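Local coordinates for proximal thread matrix protein 1 (Mytilus galloprovincialis, PDB 4CN9) that binds collagen, probably through its von Willebrand factor type A domains, and carries zinc as part of the mussel byssus matrix, at residues L236-A241 against P443-K448; K308-K313 against G323-V328. One frame throughout, in Å; residues are numbered along the deposited sequence.

Contact 1: L236-A241 against P443-K448. With ZN (zinc ion), chain D.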
# COMPACT_ATOMS: atom_id res chain seq x y z
N LEU A 236 -16.01 0.94 -1.81
CA LEU A 236 -14.64 0.79 -1.33
C LEU A 236 -13.62 0.65 -2.47
O LEU A 236 -12.54 1.21 -2.42
CB LEU A 236 -14.55 -0.43 -0.42
CG LEU A 236 -15.30 -0.32 0.92
CD1 LEU A 236 -15.31 -1.65 1.66
CD2 LEU A 236 -14.67 0.75 1.78
N VAL A 237 -13.98 -0.12 -3.50
CA VAL A 237 -13.08 -0.32 -4.62
C VAL A 237 -12.89 0.97 -5.39
O VAL A 237 -11.77 1.31 -5.76
CB VAL A 237 -13.57 -1.45 -5.55
CG1 VAL A 237 -12.75 -1.50 -6.82
CG2 VAL A 237 -13.53 -2.79 -4.83
N ILE A 238 -13.97 1.69 -5.62
CA ILE A 238 -13.89 2.95 -6.34
C ILE A 238 -13.08 3.98 -5.53
O ILE A 238 -12.32 4.75 -6.10
CB ILE A 238 -15.28 3.52 -6.64
CG1 ILE A 238 -16.09 2.54 -7.50
CG2 ILE A 238 -15.16 4.88 -7.32
CD1 ILE A 238 -15.38 2.06 -8.76
N ASP A 239 -13.27 3.98 -4.22
CA ASP A 239 -12.53 4.89 -3.34
C ASP A 239 -11.04 4.66 -3.45
O ASP A 239 -10.26 5.61 -3.51
CB ASP A 239 -12.97 4.73 -1.88
CG ASP A 239 -14.34 5.32 -1.61
OD1 ASP A 239 -14.84 6.09 -2.46
OD2 ASP A 239 -14.92 5.01 -0.55
N LEU A 240 -10.64 3.39 -3.45
CA LEU A 240 -9.22 3.03 -3.59
C LEU A 240 -8.70 3.29 -5.00
O LEU A 240 -7.55 3.72 -5.18
CB LEU A 240 -8.99 1.57 -3.21
CG LEU A 240 -9.27 1.16 -1.77
CD1 LEU A 240 -9.48 -0.35 -1.66
CD2 LEU A 240 -8.12 1.60 -0.87
N ALA A 241 -9.52 3.02 -6.01
CA ALA A 241 -9.12 3.25 -7.40
C ALA A 241 -8.92 4.73 -7.65
O ALA A 241 -8.10 5.12 -8.48
CB ALA A 241 -10.15 2.70 -8.36
N PRO A 443 -7.64 11.28 -1.79
CA PRO A 443 -8.86 10.61 -2.26
C PRO A 443 -9.67 11.51 -3.20
O PRO A 443 -9.91 12.66 -2.86
CB PRO A 443 -9.64 10.36 -0.96
CG PRO A 443 -9.19 11.42 -0.04
CD PRO A 443 -7.75 11.70 -0.38
N ARG A 444 -10.09 10.99 -4.35
CA ARG A 444 -10.76 11.81 -5.36
C ARG A 444 -12.16 11.31 -5.73
O ARG A 444 -12.83 11.91 -6.57
CB ARG A 444 -9.89 11.92 -6.61
CG ARG A 444 -8.65 12.81 -6.43
CD ARG A 444 -8.10 13.35 -7.75
NE ARG A 444 -9.14 13.81 -8.68
CZ ARG A 444 -8.92 14.59 -9.74
NH1 ARG A 444 -7.70 15.04 -10.01
NH2 ARG A 444 -9.93 14.94 -10.52
N ALA A 445 -12.60 10.21 -5.13
CA ALA A 445 -13.95 9.72 -5.40
C ALA A 445 -15.00 10.60 -4.70
O ALA A 445 -14.71 11.25 -3.69
CB ALA A 445 -14.08 8.28 -4.96
N HIS A 446 -16.20 10.61 -5.26
CA HIS A 446 -17.31 11.40 -4.72
C HIS A 446 -18.63 10.78 -5.15
O HIS A 446 -18.67 9.96 -6.07
CB HIS A 446 -17.21 12.85 -5.20
CG HIS A 446 -17.09 12.98 -6.68
ND1 HIS A 446 -15.87 13.02 -7.32
CD2 HIS A 446 -18.02 13.06 -7.66
CE1 HIS A 446 -16.05 13.13 -8.63
NE2 HIS A 446 -17.36 13.16 -8.86
N LYS A 447 -19.72 11.18 -4.50
CA LYS A 447 -21.04 10.64 -4.83
C LYS A 447 -21.46 10.96 -6.26
O LYS A 447 -21.20 12.06 -6.76
CB LYS A 447 -22.08 11.15 -3.84
CG LYS A 447 -21.89 10.61 -2.43
CD LYS A 447 -22.95 11.12 -1.47
CE LYS A 447 -22.75 10.53 -0.09
NZ LYS A 447 -23.79 11.00 0.87
N LYS A 448 -22.09 10.00 -6.92
CA LYS A 448 -22.65 10.22 -8.25
C LYS A 448 -23.67 11.35 -8.24
O LYS A 448 -24.43 11.49 -7.27
CB LYS A 448 -23.31 8.95 -8.78
CG LYS A 448 -22.35 8.04 -9.50
CD LYS A 448 -23.05 6.91 -10.23
CE LYS A 448 -22.02 6.03 -10.90
NZ LYS A 448 -22.62 4.85 -11.55
ZN ZN D . -17.36 13.35 -10.85
O HOH W 1 -10.85 8.21 -3.41
O HOH W 2 -17.96 15.35 -10.98
O HOH W 3 -18.03 14.15 -12.65

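Contact 2: K308-K313 against G323-V328. With SO4 (sulfate ion), chain G.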
# COMPACT_ATOMS: atom_id res chain seq x y z
N LYS A 308 6.90 10.24 24.39
CA LYS A 308 6.83 11.33 23.39
C LYS A 308 7.89 12.36 23.71
O LYS A 308 7.87 12.99 24.78
CB LYS A 308 5.45 11.99 23.37
CG LYS A 308 5.32 13.11 22.32
CD LYS A 308 3.87 13.58 22.11
CE LYS A 308 3.41 14.56 23.17
NZ LYS A 308 2.11 15.22 22.80
N GLN A 309 8.82 12.53 22.78
CA GLN A 309 9.91 13.49 22.95
C GLN A 309 9.45 14.87 22.50
O GLN A 309 9.66 15.85 23.20
CB GLN A 309 11.15 13.06 22.17
CG GLN A 309 11.72 11.73 22.58
CD GLN A 309 12.19 11.73 24.03
OE1 GLN A 309 12.43 12.78 24.61
NE2 GLN A 309 12.30 10.55 24.62
N PHE A 310 8.84 14.93 21.32
CA PHE A 310 8.18 16.15 20.90
C PHE A 310 7.06 15.86 19.91
O PHE A 310 7.15 14.92 19.11
CB PHE A 310 9.18 17.20 20.35
CG PHE A 310 9.98 16.76 19.13
CD1 PHE A 310 9.47 16.92 17.85
CD2 PHE A 310 11.26 16.25 19.27
CE1 PHE A 310 10.23 16.58 16.73
CE2 PHE A 310 12.01 15.90 18.17
CZ PHE A 310 11.49 16.06 16.90
N GLY A 311 5.98 16.63 20.04
CA GLY A 311 4.84 16.51 19.16
C GLY A 311 4.99 17.39 17.94
O GLY A 311 5.97 18.14 17.81
N LEU A 312 3.99 17.31 17.07
CA LEU A 312 4.01 17.93 15.74
C LEU A 312 4.04 19.46 15.77
O LEU A 312 4.46 20.10 14.80
CB LEU A 312 2.77 17.46 14.96
CG LEU A 312 2.70 15.98 14.57
CD1 LEU A 312 1.30 15.60 14.17
CD2 LEU A 312 3.68 15.67 13.44
N LYS A 313 3.59 20.04 16.89
CA LYS A 313 3.45 21.50 16.97
C LYS A 313 4.56 22.19 17.75
O LYS A 313 4.54 23.42 17.91
CB LYS A 313 2.10 21.84 17.58
CG LYS A 313 0.93 21.64 16.64
CD LYS A 313 0.91 22.71 15.56
CE LYS A 313 -0.21 22.47 14.54
NZ LYS A 313 0.08 23.16 13.25
N GLY A 323 17.99 19.72 15.87
CA GLY A 323 18.60 19.87 17.18
C GLY A 323 17.81 19.13 18.25
O GLY A 323 18.38 18.62 19.20
N ALA A 324 16.49 19.07 18.10
CA ALA A 324 15.67 18.33 19.07
C ALA A 324 15.94 16.83 18.96
O ALA A 324 16.02 16.12 19.98
CB ALA A 324 14.19 18.64 18.87
N ILE A 325 16.08 16.35 17.73
CA ILE A 325 16.40 14.94 17.52
C ILE A 325 17.73 14.59 18.20
O ILE A 325 17.86 13.55 18.87
CB ILE A 325 16.48 14.62 16.01
CG1 ILE A 325 15.06 14.55 15.43
CG2 ILE A 325 17.21 13.32 15.77
CD1 ILE A 325 14.99 14.63 13.95
N ASP A 326 18.69 15.49 18.09
CA ASP A 326 20.03 15.25 18.61
C ASP A 326 20.12 15.23 20.14
O ASP A 326 21.00 14.59 20.71
CB ASP A 326 20.99 16.29 18.05
CG ASP A 326 21.71 15.80 16.81
OD1 ASP A 326 21.75 14.57 16.60
OD2 ASP A 326 22.20 16.64 16.04
N LYS A 327 19.20 15.94 20.80
CA LYS A 327 19.15 15.98 22.25
C LYS A 327 18.56 14.72 22.89
O LYS A 327 18.68 14.51 24.10
CB LYS A 327 18.34 17.20 22.71
CG LYS A 327 19.10 18.52 22.66
CD LYS A 327 18.28 19.66 23.25
CE LYS A 327 18.53 20.96 22.50
NZ LYS A 327 17.63 22.07 22.93
N VAL A 328 17.92 13.87 22.10
CA VAL A 328 17.27 12.69 22.66
C VAL A 328 18.29 11.70 23.21
O VAL A 328 19.24 11.33 22.53
CB VAL A 328 16.36 12.02 21.61
CG1 VAL A 328 15.82 10.68 22.12
CG2 VAL A 328 15.22 12.95 21.27
S SO4 G . 1.62 18.54 20.51
O1 SO4 G . 2.33 17.84 21.58
O2 SO4 G . 2.58 19.02 19.50
O3 SO4 G . 0.89 19.68 21.04
O4 SO4 G . 0.68 17.58 19.93

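Contact 1: L236-A241 against P443-K448
The methyl of Ala445 meets the side of helix 234-241, the last helix of the first von Willebrand factor type A domain, where strand 439-447 of a three-stranded antiparallel sheet runs past it. Ala445 CB points at the helix and lies 3.4 Å from Asp239 OD1. Asp239 has CG anti to its own carbonyl carbon (chi1 -73°), which brings OD1 against the methyl while OD2 forms a salt bridge with Lys235 one turn earlier. Because Glu48 brings a second carboxylate close to OD1, the lysine probably offsets some of the negative charge gathered here. Beside the carboxylate, Ile238 CG2 lies 4.3 Å from Ala445 CB, a light apolar touch, and the rest of the side chain packs on Leu84 of helix 73-85. No direct hydrogen bond joins the two segments. Water 1 bridges them instead, donating to Asp239 O at 2.7 Å and accepting from Ala445 N at 3.2 Å. At the next residue the side chain turns its back on the helix: His446 CG sits between backbone N and carbonyl carbon (chi1 52°), and a weak hydrogen bond from His446 ND1 to Arg444 O, 3.3 Å, may steady the imidazole. On the far side of the ring, His446 NE2 binds the zinc ion, shared with Glu49, Asp51 and two waters, at 2.0 Å.

Contact 2: K308-K313 against G323-V328
Phe310 drives its ring against helix 318-327, with CE2 3.6 Å from Ala324 CB and CZ 4.1 Å from Ile325 CG1. The torsion that sets CG between backbone N and carbonyl carbon (chi1 61°) swings the ring off the strand end toward the helix, where its CD2–CE2 side meets the alanine methyl obliquely; Tyr315 adds an edge-to-face ring contact. The side chains that meet here are all apolar. In the von Willebrand factor type A fold, strand 306-310 is the antiparallel edge of the central sheet, and a classic beta bulge at Gln309 and Phe310, both facing Val299, lets two consecutive side chains point toward 323-328. With Phe310 cut back to an alanine, a gap is likely to open beside Ala324 and Ile325, and Tyr315 would lose its ring partner. Packing is looser at Gln309, whose CG rests 3.9 Å from Val328 CG2 while its amide NE2 turns to Thr301. On the solvent side the exposed Lys308 and Lys313 hold a sulfate ion, probably from the crystallisation liquor, by hydrogen bonds from Lys308 NZ to O1 at 2.9 Å and from Lys313 N to O2 at 3.0 Å; Lys308 NZ also bonds Glu348 O.

How the contacts relate
The two contacts stand about 37 Å apart between centres and share no helix or strand; contact 2 falls in the stretch of chain between the two segments of contact 1. Contact 2 is local and buried, joining an edge strand to the next helix within the second von Willebrand factor type A domain, far out from the chain centre. Contact 1 is partly buried and joins distant parts of the sequence, setting the first domain's last helix against strand 439-447 of the small antiparallel sheet. Their chemistry differs accordingly: apolar side chains in one, a carboxylate, a methyl and a bridging water in the other. One zinc ion sits on the far side of 443-448, whereas the anion beside contact 2 is probably incidental.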